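Local coordinates for uncharacterized protein (Bacteroides thetaiotaomicron VPI-5482, PDB 3KNY) that is of unknown function but has two domains and is probably made as a lipoprotein, at residues E36-T39 against P40-E44; E44-R47 against T48-S51; K62-E66 against K67-E71; Y73-I76 against N77-E81. All coordinates share one frame; numbering follows the deposited sequence.

Contact 1 (E36-T39 against P40-E44)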
loop_
_atom_site.group_PDB
_atom_site.type_symbol
_atom_site.label_atom_id
_atom_site.label_comp_id
_atom_site.label_asym_id
_atom_site.label_seq_id
_atom_site.Cartn_x
_atom_site.Cartn_y
_atom_site.Cartn_z
ATOM N N GLU A 36 -4.625 -20.987 -0.160
ATOM C CA GLU A 36 -4.636 -22.020 0.869
ATOM C C GLU A 36 -4.951 -21.448 2.224
ATOM O O GLU A 36 -5.088 -22.187 3.193
ATOM C CB GLU A 36 -3.299 -22.734 0.928
ATOM C CG GLU A 36 -3.242 -23.962 0.060
ATOM C CD GLU A 36 -1.856 -24.538 0.022
ATOM O OE1 GLU A 36 -0.891 -23.750 -0.102
ATOM O OE2 GLU A 36 -1.728 -25.773 0.122
ATOM N N LYS A 37 -5.101 -20.134 2.284
ATOM C CA LYS A 37 -5.274 -19.434 3.539
ATOM C C LYS A 37 -6.646 -18.776 3.658
ATOM O O LYS A 37 -6.928 -18.120 4.656
ATOM C CB LYS A 37 -4.184 -18.382 3.637
ATOM C CG LYS A 37 -2.776 -18.960 3.742
ATOM C CD LYS A 37 -2.458 -19.341 5.173
ATOM C CE LYS A 37 -0.979 -19.212 5.472
ATOM N NZ LYS A 37 -0.755 -19.128 6.939
ATOM N N VAL A 38 -7.511 -18.973 2.663
ATOM C CA VAL A 38 -8.823 -18.327 2.647
ATOM C C VAL A 38 -9.922 -19.273 2.107
ATOM O O VAL A 38 -9.619 -20.294 1.494
ATOM C CB VAL A 38 -8.751 -17.040 1.805
ATOM C CG1 VAL A 38 -7.721 -16.083 2.398
ATOM C CG2 VAL A 38 -8.389 -17.360 0.349
ATOM N N THR A 39 -11.186 -18.932 2.364
ATOM C CA THR A 39 -12.339 -19.664 1.827
ATOM C C THR A 39 -12.655 -19.138 0.411
ATOM O O THR A 39 -12.341 -17.996 0.098
ATOM C CB THR A 39 -13.614 -19.483 2.731
ATOM O OG1 THR A 39 -14.168 -18.169 2.554
ATOM C CG2 THR A 39 -13.297 -19.706 4.210
ATOM N N PRO A 40 -13.278 -19.965 -0.457
ATOM C CA PRO A 40 -13.708 -19.455 -1.760
ATOM C C PRO A 40 -14.449 -18.120 -1.702
ATOM O O PRO A 40 -14.244 -17.290 -2.580
ATOM C CB PRO A 40 -14.652 -20.549 -2.266
ATOM C CG PRO A 40 -14.092 -21.782 -1.706
ATOM C CD PRO A 40 -13.449 -21.428 -0.383
ATOM N N LYS A 41 -15.300 -17.928 -0.691
ATOM C CA LYS A 41 -16.066 -16.682 -0.538
ATOM C C LYS A 41 -15.087 -15.510 -0.442
ATOM O O LYS A 41 -15.176 -14.518 -1.184
ATOM C CB LYS A 41 -16.915 -16.719 0.732
ATOM C CG LYS A 41 -17.887 -17.892 0.860
ATOM C CD LYS A 41 -19.348 -17.527 0.552
ATOM C CE LYS A 41 -20.277 -18.390 1.432
ATOM N NZ LYS A 41 -21.689 -18.530 0.963
ATOM N N GLU A 42 -14.144 -15.673 0.483
ATOM C CA GLU A 42 -13.080 -14.712 0.724
ATOM C C GLU A 42 -12.255 -14.504 -0.535
ATOM O O GLU A 42 -12.093 -13.361 -1.007
ATOM C CB GLU A 42 -12.182 -15.200 1.868
ATOM C CG GLU A 42 -12.860 -15.147 3.235
ATOM C CD GLU A 42 -12.185 -15.998 4.291
ATOM O OE1 GLU A 42 -11.197 -16.705 3.997
ATOM O OE2 GLU A 42 -12.663 -15.968 5.437
ATOM N N TYR A 43 -11.750 -15.605 -1.088
ATOM C CA TYR A 43 -10.925 -15.546 -2.298
ATOM C C TYR A 43 -11.600 -14.725 -3.387
ATOM O O TYR A 43 -10.950 -13.962 -4.105
ATOM C CB TYR A 43 -10.635 -16.952 -2.812
ATOM C CG TYR A 43 -9.575 -17.015 -3.891
ATOM C CD1 TYR A 43 -8.227 -17.180 -3.554
ATOM C CD2 TYR A 43 -9.912 -16.928 -5.246
ATOM C CE1 TYR A 43 -7.238 -17.257 -4.530
ATOM C CE2 TYR A 43 -8.923 -16.998 -6.231
ATOM C CZ TYR A 43 -7.590 -17.166 -5.858
ATOM O OH TYR A 43 -6.597 -17.237 -6.805
ATOM N N GLU A 44 -12.914 -14.861 -3.484
ATOM C CA GLU A 44 -13.666 -14.151 -4.508
ATOM C C GLU A 44 -13.651 -12.642 -4.281
ATOM O O GLU A 44 -13.628 -11.879 -5.239
ATOM C CB GLU A 44 -15.110 -14.655 -4.582
ATOM C CG GLU A 44 -15.594 -14.839 -6.007
ATOM C CD GLU A 44 -14.710 -15.798 -6.774
ATOM O OE1 GLU A 44 -14.276 -16.798 -6.168
ATOM O OE2 GLU A 44 -14.427 -15.539 -7.965
#
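A capping box closes the start of helix 40-49, with Thr39 as the N-cap residue and Glu42 as its partner three positions on. Thr39 OG1 accepts from Glu42 N at 3.2 Å, while Glu42 OE1 in return accepts from Thr39 N at 2.8 Å in a nearly straight bond. The N-H comes in from above the carboxylate plane, 48° out of it; the Glu42 chain, extended beyond CG, reaches Thr39 N. Thr39 OG1 lies between its own backbone N and carbonyl carbon (chi1 74°), which aims the hydroxyl at the first turn. Threonine and glutamate suit these places: each supplies an acceptor to a backbone N-H that has no preceding turn to bond to, and the negative charge of Glu42 near the helix start is probably favourable. The first regular helical bond follows, Tyr43 N to Thr39 O at 2.7 Å. Pro40, which lacks an N-H, fits the first helical position, where none is needed. Beside the box, Val38 puts CG2 at the edge of the Tyr43 ring, in its plane, and 3.9 Å from Tyr43 CB, while Val38 CB lies close to Glu42 OE1. Val38 and Glu42 also pack on Tyr73 of helix 66-84, Val38 further touches Leu60, and Tyr43 turns to Ile30 and Ser35, so the cap borders helix 66-84 and the loops carrying Ile30, Ser35 and Leu60.

Contact 2 (E44-R47 against T48-S51)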
loop_
_atom_site.group_PDB
_atom_site.type_symbol
_atom_site.label_atom_id
_atom_site.label_comp_id
_atom_site.label_asym_id
_atom_site.label_seq_id
_atom_site.Cartn_x
_atom_site.Cartn_y
_atom_site.Cartn_z
ATOM N N GLU A 44 -12.914 -14.861 -3.484
ATOM C CA GLU A 44 -13.666 -14.151 -4.508
ATOM C C GLU A 44 -13.651 -12.642 -4.281
ATOM O O GLU A 44 -13.628 -11.879 -5.239
ATOM C CB GLU A 44 -15.110 -14.655 -4.582
ATOM C CG GLU A 44 -15.594 -14.839 -6.007
ATOM C CD GLU A 44 -14.710 -15.798 -6.774
ATOM O OE1 GLU A 44 -14.276 -16.798 -6.168
ATOM O OE2 GLU A 44 -14.427 -15.539 -7.965
ATOM N N LEU A 45 -13.668 -12.210 -3.024
ATOM C CA LEU A 45 -13.604 -10.793 -2.730
ATOM C C LEU A 45 -12.202 -10.265 -3.139
ATOM O O LEU A 45 -12.062 -9.273 -3.869
ATOM C CB LEU A 45 -13.930 -10.540 -1.253
ATOM C CG LEU A 45 -15.373 -10.834 -0.825
ATOM C CD1 LEU A 45 -15.541 -10.630 0.660
ATOM C CD2 LEU A 45 -16.383 -9.994 -1.596
ATOM N N TRP A 46 -11.165 -10.968 -2.722
ATOM C CA TRP A 46 -9.829 -10.624 -3.176
ATOM C C TRP A 46 -9.719 -10.547 -4.704
ATOM O O TRP A 46 -9.118 -9.613 -5.234
ATOM C CB TRP A 46 -8.806 -11.590 -2.600
ATOM C CG TRP A 46 -8.679 -11.420 -1.117
ATOM C CD1 TRP A 46 -8.957 -12.345 -0.161
ATOM C CD2 TRP A 46 -8.303 -10.228 -0.425
ATOM N NE1 TRP A 46 -8.756 -11.813 1.087
ATOM C CE2 TRP A 46 -8.354 -10.515 0.957
ATOM C CE3 TRP A 46 -7.924 -8.943 -0.835
ATOM C CZ2 TRP A 46 -8.025 -9.570 1.936
ATOM C CZ3 TRP A 46 -7.604 -8.001 0.138
ATOM C CH2 TRP A 46 -7.651 -8.319 1.507
ATOM N N ARG A 47 -10.295 -11.506 -5.423
ATOM C CA ARG A 47 -10.292 -11.402 -6.881
ATOM C C ARG A 47 -10.886 -10.057 -7.325
ATOM O O ARG A 47 -10.304 -9.390 -8.177
ATOM C CB ARG A 47 -11.054 -12.553 -7.559
ATOM C CG ARG A 47 -10.984 -12.479 -9.108
ATOM C CD ARG A 47 -12.095 -13.244 -9.800
ATOM N NE ARG A 47 -12.216 -14.573 -9.232
ATOM C CZ ARG A 47 -11.353 -15.563 -9.442
ATOM N NH1 ARG A 47 -10.289 -15.387 -10.229
ATOM N NH2 ARG A 47 -11.557 -16.740 -8.858
ATOM N N THR A 48 -12.039 -9.677 -6.768
ATOM C CA THR A 48 -12.677 -8.386 -7.105
ATOM C C THR A 48 -11.746 -7.204 -6.780
ATOM O O THR A 48 -11.578 -6.258 -7.551
ATOM C CB THR A 48 -13.999 -8.185 -6.318
ATOM O OG1 THR A 48 -14.974 -9.120 -6.775
ATOM C CG2 THR A 48 -14.538 -6.734 -6.474
HETATM N N MSE A 49 -11.148 -7.317 -5.606
HETATM C CA MSE A 49 -10.289 -6.315 -5.024
HETATM C C MSE A 49 -9.035 -6.165 -5.884
HETATM O O MSE A 49 -8.568 -5.054 -6.116
HETATM C CB MSE A 49 -9.950 -6.783 -3.600
HETATM C CG MSE A 49 -9.768 -5.703 -2.618
HETATM SE SE MSE A 49 -11.348 -4.672 -2.119
HETATM C CE MSE A 49 -10.164 -3.452 -1.158
ATOM N N SER A 50 -8.526 -7.282 -6.408
ATOM C CA SER A 50 -7.293 -7.264 -7.210
ATOM C C SER A 50 -7.507 -6.621 -8.578
ATOM O O SER A 50 -6.552 -6.427 -9.325
ATOM C CB SER A 50 -6.718 -8.680 -7.397
ATOM O OG SER A 50 -7.398 -9.376 -8.436
ATOM N N SER A 51 -8.756 -6.312 -8.917
ATOM C CA SER A 51 -9.044 -5.640 -10.181
ATOM C C SER A 51 -8.830 -4.133 -10.063
ATOM O O SER A 51 -8.900 -3.428 -11.062
ATOM C CB SER A 51 -10.482 -5.889 -10.593
ATOM O OG SER A 51 -11.368 -5.115 -9.811
#
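Trp46 reaches along its helix to Met49, a selenomethionine, whose CB and CG both come to 4.1 Å from Trp46 CE3, the benzo side of the indole. The two side chains approach obliquely, and Met49 bends at chi2 (68°), carrying its selenium end away from the indole ring system. Both are large and apolar, as befits residues turned to the interior: Trp46 and Met49 touch Ile76 of helix 66-84 and Ile55 of strand 53-55, and Trp46 meets the ring of Tyr57 edge-to-face. This is the C-terminal part of helix 40-49, where the backbone pattern of i to i+4 bonds runs on through Met49 N to Leu45 O at 2.8 Å and Ser50 N to Trp46 O at 2.7 Å. Ser50 and Ser51 turn their hydroxyls back to carbonyls three residues earlier. Ser50 OG gives a bond of 2.9 Å to Arg47 O, its hydroxyl turned back over the helix by chi1 of 81°, and Ser51 OG and Ser51 N both donate to Thr48 O. On the exposed face, the salt bridge of Arg47 NE with Glu44 OE2, 2.7 Å long, has the carboxylate at the guanidinium edge, while NE stands above the carboxylate plane.

Contact 3 (K62-E66 against K67-E71)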
loop_
_atom_site.group_PDB
_atom_site.type_symbol
_atom_site.label_atom_id
_atom_site.label_comp_id
_atom_site.label_asym_id
_atom_site.label_seq_id
_atom_site.Cartn_x
_atom_site.Cartn_y
_atom_site.Cartn_z
ATOM N N LYS A 62 0.370 -14.873 9.207
ATOM C CA LYS A 62 0.343 -14.624 10.641
ATOM C C LYS A 62 -1.050 -14.908 11.174
ATOM O O LYS A 62 -2.040 -14.711 10.477
ATOM C CB LYS A 62 0.713 -13.163 10.914
ATOM C CG LYS A 62 1.303 -12.873 12.291
ATOM C CD LYS A 62 1.844 -11.430 12.366
ATOM C CE LYS A 62 3.187 -11.276 11.632
ATOM N NZ LYS A 62 3.544 -9.851 11.369
ATOM N N ASP A 63 -1.123 -15.345 12.421
ATOM C CA ASP A 63 -2.394 -15.728 13.011
ATOM C C ASP A 63 -3.251 -14.503 13.296
ATOM O O ASP A 63 -2.863 -13.647 14.073
ATOM C CB ASP A 63 -2.154 -16.514 14.296
ATOM C CG ASP A 63 -1.249 -17.716 14.085
ATOM O OD1 ASP A 63 -1.175 -18.230 12.942
ATOM O OD2 ASP A 63 -0.608 -18.141 15.074
ATOM N N ILE A 64 -4.420 -14.448 12.666
ATOM C CA ILE A 64 -5.336 -13.311 12.750
ATOM C C ILE A 64 -6.525 -13.695 13.614
ATOM O O ILE A 64 -7.143 -14.705 13.352
ATOM C CB ILE A 64 -5.909 -12.948 11.335
ATOM C CG1 ILE A 64 -4.815 -12.939 10.242
ATOM C CG2 ILE A 64 -6.671 -11.637 11.382
ATOM C CD1 ILE A 64 -4.722 -14.261 9.392
ATOM N N SER A 65 -6.885 -12.895 14.611
ATOM C CA SER A 65 -8.065 -13.213 15.430
ATOM C C SER A 65 -9.349 -13.117 14.618
ATOM O O SER A 65 -9.361 -12.576 13.510
ATOM C CB SER A 65 -8.185 -12.279 16.629
ATOM O OG SER A 65 -8.883 -11.095 16.289
ATOM N N GLU A 66 -10.433 -13.630 15.186
ATOM C CA GLU A 66 -11.739 -13.580 14.537
ATOM C C GLU A 66 -12.239 -12.138 14.512
ATOM O O GLU A 66 -12.787 -11.702 13.501
ATOM C CB GLU A 66 -12.757 -14.522 15.214
ATOM C CG GLU A 66 -12.393 -16.023 15.143
ATOM C CD GLU A 66 -12.043 -16.516 13.723
ATOM O OE1 GLU A 66 -12.779 -16.207 12.758
ATOM O OE2 GLU A 66 -11.025 -17.225 13.563
ATOM N N LYS A 67 -12.027 -11.390 15.597
ATOM C CA LYS A 67 -12.381 -9.964 15.625
ATOM C C LYS A 67 -11.727 -9.248 14.431
ATOM O O LYS A 67 -12.370 -8.452 13.744
ATOM C CB LYS A 67 -11.926 -9.301 16.934
ATOM C CG LYS A 67 -12.454 -7.864 17.140
ATOM C CD LYS A 67 -11.475 -6.949 17.922
ATOM C CE LYS A 67 -10.237 -6.593 17.077
ATOM N NZ LYS A 67 -9.414 -5.464 17.603
ATOM N N ARG A 68 -10.452 -9.564 14.193
ATOM C CA ARG A 68 -9.682 -8.962 13.116
ATOM C C ARG A 68 -10.174 -9.414 11.752
ATOM O O ARG A 68 -10.394 -8.581 10.880
ATOM C CB ARG A 68 -8.199 -9.278 13.275
ATOM C CG ARG A 68 -7.299 -8.643 12.223
ATOM C CD ARG A 68 -7.421 -7.121 12.192
ATOM N NE ARG A 68 -6.553 -6.492 11.184
ATOM C CZ ARG A 68 -6.579 -5.191 10.869
ATOM N NH1 ARG A 68 -7.432 -4.376 11.479
ATOM N NH2 ARG A 68 -5.760 -4.691 9.939
ATOM N N LYS A 69 -10.344 -10.720 11.558
ATOM C CA LYS A 69 -10.901 -11.214 10.288
ATOM C C LYS A 69 -12.188 -10.473 9.922
ATOM O O LYS A 69 -12.413 -10.166 8.752
ATOM C CB LYS A 69 -11.237 -12.705 10.339
ATOM C CG LYS A 69 -10.090 -13.660 10.140
ATOM C CD LYS A 69 -10.631 -15.044 9.764
ATOM C CE LYS A 69 -9.855 -16.158 10.443
ATOM N NZ LYS A 69 -8.383 -15.964 10.287
ATOM N N LYS A 70 -13.047 -10.227 10.913
ATOM C CA LYS A 70 -14.297 -9.524 10.663
ATOM C C LYS A 70 -13.966 -8.140 10.133
ATOM O O LYS A 70 -14.492 -7.724 9.101
ATOM C CB LYS A 70 -15.152 -9.409 11.921
ATOM C CG LYS A 70 -16.569 -8.947 11.616
ATOM C CD LYS A 70 -17.448 -8.895 12.857
ATOM C CE LYS A 70 -18.927 -8.986 12.497
ATOM N NZ LYS A 70 -19.258 -8.123 11.328
ATOM N N GLU A 71 -13.068 -7.442 10.827
ATOM C CA GLU A 71 -12.625 -6.119 10.392
ATOM C C GLU A 71 -12.161 -6.149 8.920
ATOM O O GLU A 71 -12.740 -5.460 8.057
ATOM C CB GLU A 71 -11.512 -5.579 11.314
ATOM C CG GLU A 71 -12.032 -4.972 12.624
ATOM C CD GLU A 71 -10.938 -4.680 13.645
ATOM O OE1 GLU A 71 -9.742 -4.684 13.286
ATOM O OE2 GLU A 71 -11.285 -4.445 14.825
#
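Glu66 and Lys69, one turn apart at the start of helix 66-84, run alongside each other in the same direction. It is the aliphatic part of the lysine that meets the acid: Lys69 CE is 3.5 Å from Glu66 OE2, whereas Lys69 NZ stays 4.4 Å from that oxygen, beyond a salt bridge though close enough for some attraction. Glu66 bends at chi2 (-51°), which lays its carboxylate along the lysine chain. Lys69, bent at chi3 and chi4, brings NZ round to the loop, within 3.5 Å of Ile64 O. Ile64 is the third main participant; its side chain crosses that of Lys69 at about a right angle, with CD1 4.1 Å from Lys69 NZ, so the branched side chain lies beside the amino end of the lysine. Between them Ser65 makes the turn into the helix. Its OG accepts from Arg68 N at 3.0 Å and is also hydrogen-bonded to Glu100, while its carbonyl O takes Lys69 N at 2.9 Å. Further along, Arg68 NH1 bonds Glu71 OE1 at 2.9 Å in the guanidinium plane, and Lys67 adds to this salt-bridge network; Arg68 NH2 bonds Ala98 O, and Glu71 also pairs with Lys149. Serine is a favoured N-cap residue, and here it begins the helix of the beta-alpha-beta crossover between strands 53-55 and 93-97.

Contact 4 (Y73-I76 against N77-E81)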
loop_
_atom_site.group_PDB
_atom_site.type_symbol
_atom_site.label_atom_id
_atom_site.label_comp_id
_atom_site.label_asym_id
_atom_site.label_seq_id
_atom_site.Cartn_x
_atom_site.Cartn_y
_atom_site.Cartn_z
ATOM N N TYR A 73 -12.512 -8.330 6.527
ATOM C CA TYR A 73 -13.465 -8.745 5.505
ATOM C C TYR A 73 -14.667 -7.798 5.429
ATOM O O TYR A 73 -15.163 -7.526 4.341
ATOM C CB TYR A 73 -13.804 -10.255 5.637
ATOM C CG TYR A 73 -12.594 -11.145 5.240
ATOM C CD1 TYR A 73 -12.162 -11.219 3.904
ATOM C CD2 TYR A 73 -11.862 -11.881 6.199
ATOM C CE1 TYR A 73 -11.052 -11.997 3.537
ATOM C CE2 TYR A 73 -10.746 -12.670 5.828
ATOM C CZ TYR A 73 -10.355 -12.716 4.497
ATOM O OH TYR A 73 -9.278 -13.490 4.122
ATOM N N ASP A 74 -15.094 -7.250 6.563
ATOM C CA ASP A 74 -16.138 -6.220 6.548
ATOM C C ASP A 74 -15.710 -5.081 5.634
ATOM O O ASP A 74 -16.500 -4.541 4.865
ATOM C CB ASP A 74 -16.383 -5.647 7.948
ATOM C CG ASP A 74 -17.361 -6.475 8.769
ATOM O OD1 ASP A 74 -17.884 -7.485 8.256
ATOM O OD2 ASP A 74 -17.616 -6.101 9.934
ATOM N N CYS A 75 -14.433 -4.742 5.727
ATOM C CA CYS A 75 -13.853 -3.669 4.962
ATOM C C CYS A 75 -13.822 -3.961 3.461
ATOM O O CYS A 75 -14.340 -3.185 2.650
ATOM C CB CYS A 75 -12.447 -3.433 5.494
ATOM S SG CYS A 75 -11.580 -2.198 4.584
ATOM N N ILE A 76 -13.186 -5.077 3.123
ATOM C CA ILE A 76 -13.056 -5.591 1.754
ATOM C C ILE A 76 -14.420 -5.785 1.120
ATOM O O ILE A 76 -14.605 -5.553 -0.066
ATOM C CB ILE A 76 -12.277 -6.951 1.812
ATOM C CG1 ILE A 76 -10.800 -6.674 2.060
ATOM C CG2 ILE A 76 -12.413 -7.782 0.559
ATOM C CD1 ILE A 76 -10.182 -5.713 1.038
ATOM N N ASN A 77 -15.388 -6.205 1.924
ATOM C CA ASN A 77 -16.739 -6.439 1.414
ATOM C C ASN A 77 -17.355 -5.137 0.944
ATOM O O ASN A 77 -17.908 -5.043 -0.157
ATOM C CB ASN A 77 -17.649 -7.078 2.473
ATOM C CG ASN A 77 -18.939 -7.603 1.871
ATOM O OD1 ASN A 77 -18.918 -8.574 1.121
ATOM N ND2 ASN A 77 -20.060 -6.950 2.165
ATOM N N ASN A 78 -17.243 -4.138 1.802
ATOM C CA ASN A 78 -17.735 -2.806 1.528
ATOM C C ASN A 78 -17.075 -2.229 0.272
ATOM O O ASN A 78 -17.758 -1.700 -0.605
ATOM C CB ASN A 78 -17.489 -1.952 2.780
ATOM C CG ASN A 78 -17.450 -0.484 2.501
ATOM O OD1 ASN A 78 -18.490 0.118 2.210
ATOM N ND2 ASN A 78 -16.239 0.123 2.601
ATOM N N ILE A 79 -15.753 -2.355 0.168
ATOM C CA ILE A 79 -15.037 -1.836 -1.002
ATOM C C ILE A 79 -15.490 -2.554 -2.289
ATOM O O ILE A 79 -15.733 -1.911 -3.312
ATOM C CB ILE A 79 -13.474 -1.922 -0.824
ATOM C CG1 ILE A 79 -13.025 -0.992 0.312
ATOM C CG2 ILE A 79 -12.758 -1.548 -2.120
ATOM C CD1 ILE A 79 -11.665 -1.308 0.910
ATOM N N CYS A 80 -15.622 -3.881 -2.221
ATOM C CA CYS A 80 -16.073 -4.679 -3.365
ATOM C C CYS A 80 -17.448 -4.245 -3.842
ATOM O O CYS A 80 -17.723 -4.188 -5.040
ATOM C CB CYS A 80 -16.134 -6.148 -2.985
ATOM S SG CYS A 80 -14.542 -6.980 -2.930
ATOM N N GLU A 81 -18.321 -3.951 -2.891
ATOM C CA GLU A 81 -19.628 -3.440 -3.231
ATOM C C GLU A 81 -19.536 -2.173 -4.068
ATOM O O GLU A 81 -20.308 -1.994 -5.010
ATOM C CB GLU A 81 -20.449 -3.180 -1.971
ATOM C CG GLU A 81 -21.834 -2.587 -2.256
ATOM C CD GLU A 81 -22.895 -3.083 -1.302
ATOM O OE1 GLU A 81 -22.547 -3.827 -0.352
ATOM O OE2 GLU A 81 -24.085 -2.743 -1.519
#
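Cys75 and Ile79 make the close-packed side of this helical segment: Cys75 SG lies 3.8 Å from Ile79 CD1, and both side chains also rest on Leu188 of strand 188-201. The sulfur stands anti to its backbone N (chi1 177°), a setting that sends it along the helix to the isoleucine one turn on. Ile76 and Cys80 follow the same spacing on the adjoining flank, with Ile76 CG2 4.2 Å from Cys80 SG. Ile76 faces Trp46 and Met49 of helix 40-49 and Ile217 of strand 204-217, so compact and branched apolar side chains suit a helix wedged between a second helix and the sheet. The other side is polar and looser. Asp74 and Asn77 are exposed, and Asp74 pairs back along the helix with Lys70. The side chain of Asn78 meets the preceding turn mainly through CB, 3.4 Å from Cys75 O, and spends its amide elsewhere, on Asp185 O and Arg82. Four backbone bonds, such as Ile79 N to Cys75 O at 3.0 Å, join the turns. The chemistry implies an amphipathic helix, packed on the core largely through apolar contacts on its buried face, while the outer face pairs charges and amides along the helix, with Asn78 also tied to Asp185 O.

Overall arrangement
Along the chain contact 1 leads from a loop into helix 40-49, and contact 2 continues from the shared Glu44, their centres about 10 Å apart. Contact 3 then leads from a loop into helix 66-84, and contact 4 lies further along it, about 15 Å away between centres. Contacts 1 and 3 both lie at helix starts on the surface, about 14 Å apart between centres, whereas contacts 2 and 4 are partly buried and meet where the helices pack, Met49 against Ile76 and Ile79. Tyr73 also joins contact 4 to contact 1. Helix 66-84 forms the crossover of a beta-alpha-beta unit between strands 53-55 and 93-97; helix 40-49 packs against it, and both touch strands of the mixed sheet.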